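Local coordinates for protein enoyl-CoA hydratase (Thermus thermophilus, PDB 1WZ8) that probably catalyses the reversible addition of water to the double bond of enoyl-CoA thioesters, as a hexameric member of the crotonase family, at residues E77-S82 against L241-K246; D139-L142 against A147-D150. One frame throughout, in Å; residues are numbered along the deposited sequence.

Interaction 1: E77-S82 against L241-K246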
# COMPACT_ATOMS: atom_id res chain seq x y z
N GLU A 77 -6.89 -35.30 -1.55
CA GLU A 77 -7.43 -36.07 -2.66
C GLU A 77 -8.78 -35.51 -3.11
O GLU A 77 -9.07 -35.48 -4.31
CB GLU A 77 -7.58 -37.54 -2.28
CG GLU A 77 -6.25 -38.28 -2.12
CD GLU A 77 -5.49 -38.42 -3.43
OE1 GLU A 77 -5.95 -37.90 -4.46
OE2 GLU A 77 -4.42 -39.07 -3.42
N GLU A 78 -9.59 -35.07 -2.15
CA GLU A 78 -10.89 -34.50 -2.47
C GLU A 78 -10.73 -33.25 -3.33
O GLU A 78 -11.44 -33.05 -4.32
CB GLU A 78 -11.65 -34.13 -1.19
CG GLU A 78 -12.94 -33.38 -1.48
CD GLU A 78 -13.61 -32.85 -0.23
OE1 GLU A 78 -12.92 -32.26 0.62
OE2 GLU A 78 -14.84 -33.00 -0.11
N MET A 79 -9.79 -32.40 -2.93
CA MET A 79 -9.50 -31.16 -3.64
C MET A 79 -9.06 -31.47 -5.07
O MET A 79 -9.51 -30.85 -6.03
CB MET A 79 -8.38 -30.40 -2.93
CG MET A 79 -8.69 -29.98 -1.51
SD MET A 79 -7.22 -29.37 -0.65
CE MET A 79 -6.88 -27.88 -1.57
N ARG A 80 -8.16 -32.44 -5.19
CA ARG A 80 -7.62 -32.86 -6.48
C ARG A 80 -8.63 -33.46 -7.45
O ARG A 80 -8.45 -33.40 -8.67
CB ARG A 80 -6.49 -33.87 -6.26
CG ARG A 80 -5.09 -33.33 -6.46
CD ARG A 80 -4.05 -34.41 -6.17
NE ARG A 80 -4.37 -35.67 -6.84
CZ ARG A 80 -4.32 -35.85 -8.16
NH1 ARG A 80 -3.96 -34.85 -8.95
NH2 ARG A 80 -4.65 -37.03 -8.69
N ALA A 81 -9.69 -34.05 -6.92
CA ALA A 81 -10.68 -34.72 -7.75
C ALA A 81 -11.92 -33.92 -8.17
O ALA A 81 -12.70 -34.39 -8.99
CB ALA A 81 -11.12 -36.01 -7.06
N SER A 82 -12.09 -32.72 -7.62
CA SER A 82 -13.26 -31.92 -7.95
C SER A 82 -13.01 -30.41 -7.92
O SER A 82 -12.43 -29.89 -6.97
CB SER A 82 -14.40 -32.26 -6.99
OG SER A 82 -15.42 -31.29 -7.02
N LEU A 241 -3.77 -23.67 -8.06
CA LEU A 241 -3.63 -23.90 -9.49
C LEU A 241 -2.69 -25.10 -9.66
O LEU A 241 -2.76 -25.82 -10.65
CB LEU A 241 -3.04 -22.68 -10.18
CG LEU A 241 -4.07 -21.62 -10.60
CD1 LEU A 241 -3.37 -20.32 -10.97
CD2 LEU A 241 -4.89 -22.17 -11.77
N GLY A 242 -1.82 -25.30 -8.67
CA GLY A 242 -0.88 -26.40 -8.74
C GLY A 242 -1.50 -27.77 -8.48
O GLY A 242 -0.86 -28.80 -8.71
N PHE A 243 -2.74 -27.80 -8.00
CA PHE A 243 -3.39 -29.07 -7.71
C PHE A 243 -3.69 -29.90 -8.96
O PHE A 243 -3.94 -31.10 -8.86
CB PHE A 243 -4.67 -28.85 -6.89
CG PHE A 243 -4.44 -28.91 -5.41
CD1 PHE A 243 -3.59 -28.00 -4.78
CD2 PHE A 243 -5.03 -29.91 -4.64
CE1 PHE A 243 -3.33 -28.09 -3.42
CE2 PHE A 243 -4.78 -30.01 -3.28
CZ PHE A 243 -3.92 -29.10 -2.66
N SER A 244 -3.64 -29.27 -10.12
CA SER A 244 -3.89 -29.97 -11.37
C SER A 244 -2.57 -30.24 -12.10
O SER A 244 -2.56 -30.69 -13.25
CB SER A 244 -4.82 -29.15 -12.27
OG SER A 244 -4.29 -27.86 -12.51
N GLY A 245 -1.46 -29.98 -11.41
CA GLY A 245 -0.15 -30.19 -12.01
C GLY A 245 0.47 -31.52 -11.65
O GLY A 245 0.06 -32.18 -10.70
N LYS A 246 1.47 -31.93 -12.43
CA LYS A 246 2.14 -33.20 -12.19
C LYS A 246 3.05 -33.17 -10.96
O LYS A 246 3.43 -34.22 -10.44
CB LYS A 246 2.95 -33.61 -13.43
CG LYS A 246 2.08 -33.81 -14.66
CD LYS A 246 2.81 -34.57 -15.76
CE LYS A 246 3.98 -33.79 -16.32
NZ LYS A 246 4.60 -34.51 -17.48
O HOH W 1 -6.58 -32.19 -10.04
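F243 packs its ring obliquely between M79 and R80, and the apolar part of the contact is almost entirely theirs. The methyl CE of M79 sits 3.4 Å from CZ of F243 and as close to CE2, while SD of M79 lies 4.6 Å from the ring centroid and 52° off its normal, an oblique Met-aromatic contact. Two features of the methionine bring this about: CG stands anti to the carbonyl carbon (chi1 -61°), and the bend at chi3 sets the methyl against CZ and CE2. On the other flank the aliphatic CG of R80 packs 3.9 Å from CD2 of F243.

The polar part is carried by backbone and water. No direct hydrogen bond joins the segments; a water donates to O of R80 at 2.6 Å and to O of F243 at 3.1 Å, tying the last turn of the helix to the loop. Within the helix, NE of R80 makes a long salt bridge of 3.6 Å to OE1 of E77, in the plane of the guanidinium, whose edge also lies near O of F243.

The contact seats helix 73-81 on the link between helices 229-241 and 246-256. L86 of helix 83-102 touches both M79 and F243, L248 of helix 246-256 touches F243 and R80, and the ring of F240 in helix 229-241 meets that of F243, so four helices of this crotonase-type chain converge on one phenylalanine.

Interaction 2: D139-L142 against A147-D150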
# COMPACT_ATOMS: atom_id res chain seq x y z
N ASP A 139 6.31 -25.68 7.13
CA ASP A 139 5.28 -25.30 6.17
C ASP A 139 4.95 -26.59 5.42
O ASP A 139 3.79 -26.99 5.36
CB ASP A 139 5.83 -24.26 5.21
CG ASP A 139 4.84 -23.93 4.11
OD1 ASP A 139 3.90 -23.15 4.37
OD2 ASP A 139 5.00 -24.47 3.00
N GLY A 140 5.98 -27.21 4.86
CA GLY A 140 5.83 -28.48 4.17
C GLY A 140 5.22 -28.57 2.78
O GLY A 140 5.19 -29.66 2.20
N HIS A 141 4.75 -27.46 2.23
CA HIS A 141 4.09 -27.49 0.91
C HIS A 141 5.04 -27.87 -0.25
O HIS A 141 4.70 -28.63 -1.14
CB HIS A 141 3.47 -26.12 0.66
CG HIS A 141 2.27 -25.93 1.55
ND1 HIS A 141 2.30 -25.21 2.70
CD2 HIS A 141 0.98 -26.43 1.38
CE1 HIS A 141 1.05 -25.27 3.20
NE2 HIS A 141 0.24 -26.00 2.43
N LEU A 142 6.25 -27.33 -0.26
CA LEU A 142 7.20 -27.63 -1.33
C LEU A 142 7.50 -29.12 -1.40
O LEU A 142 7.78 -29.66 -2.47
CB LEU A 142 8.49 -26.82 -1.14
CG LEU A 142 8.44 -25.37 -1.64
CD1 LEU A 142 8.24 -25.35 -3.15
CD2 LEU A 142 7.32 -24.61 -0.94
N ALA A 147 2.85 -24.75 -4.08
CA ALA A 147 3.33 -23.51 -3.49
C ALA A 147 2.88 -23.36 -2.04
O ALA A 147 1.85 -23.91 -1.63
CB ALA A 147 2.84 -22.32 -4.31
N ALA A 148 3.66 -22.62 -1.25
CA ALA A 148 3.33 -22.39 0.15
C ALA A 148 2.29 -21.28 0.19
O ALA A 148 2.60 -20.13 0.47
CB ALA A 148 4.57 -21.97 0.93
N GLY A 149 1.03 -21.63 -0.07
CA GLY A 149 0.01 -20.60 -0.10
C GLY A 149 -1.08 -20.60 0.96
O GLY A 149 -2.03 -19.83 0.83
N ASP A 150 -0.96 -21.41 2.00
CA ASP A 150 -2.02 -21.43 3.00
C ASP A 150 -1.84 -20.51 4.22
O ASP A 150 -2.68 -20.52 5.12
CB ASP A 150 -2.33 -22.86 3.46
CG ASP A 150 -1.20 -23.50 4.25
OD1 ASP A 150 -0.22 -22.81 4.57
OD2 ASP A 150 -1.32 -24.71 4.55
O HOH W 2 1.71 -21.48 3.48
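A147 meets H141 through its backbone: its carbonyl O stands 3.6 Å from CB of H141 and runs obliquely past the imidazole, while the methyl of A147 points away from 139-142, and A147 packs on T217 of a neighbouring subunit. A148 follows as the centre of an inverse gamma turn, and its CB lies 3.3 Å from OD2 of D139 and 4.2 Å from CD2 of L142.

The carboxylate so approached is the hub of the first segment. Its OD2 accepts from N of H141 at 3.1 Å, closing an Asx turn at the start of helix 141-144, and its OD1 accepts from ND1 of H141, also at 3.1 Å, in a His-carboxylate pair; ND1 makes a second, weak bond to OD2 of D139 at 2.8 Å. OD1 lies 8° out of the imidazole plane, whereas the N-H reaches it from above the carboxylate plane, 40° out. The in-plane bond at ND1 helps to fix the rotation of the ring, and its NE2 hydrogen-bonds a bound methylpentanediol, probably from the crystallisation liquor, which may mark a pocket. An alanine in place of H141 would probably leave OD1 of D139 without its imidazole mate and open a gap beside A148.

G149 carries the chain on, with a weak bond from its N to E239 of helix 229-241. At D150, CG is wedged between the backbone N and the carbonyl carbon (chi1 68°), and the carboxylate stands nearly perpendicular to the imidazole plane. A single water bridges the two carboxylates, donating to OD1 of D150 at 2.6 Å and to OD1 of D139 at 2.9 Å.

Both contacts are largely buried, yet they differ in depth and chemistry. Interaction 1 lies about 21 Å from the chain centre, joins segments distant in sequence and depends on apolar packing of a helix against an interhelical loop, bordered by a partly exposed arginine. Interaction 2, about 12 Å from that centre, brings the start of helix 141-144 against the loop after it and is built on a carboxylate, an imidazole and backbone geometry. In each, one water bridges oxygens across the segments: carbonyls in the first, carboxylates in the second. Their centres lie about 14 Å apart and nearest atoms about 6 Å. Helix 229-241 connects them, leading into 241-246 and presenting E239 to H141 and D150.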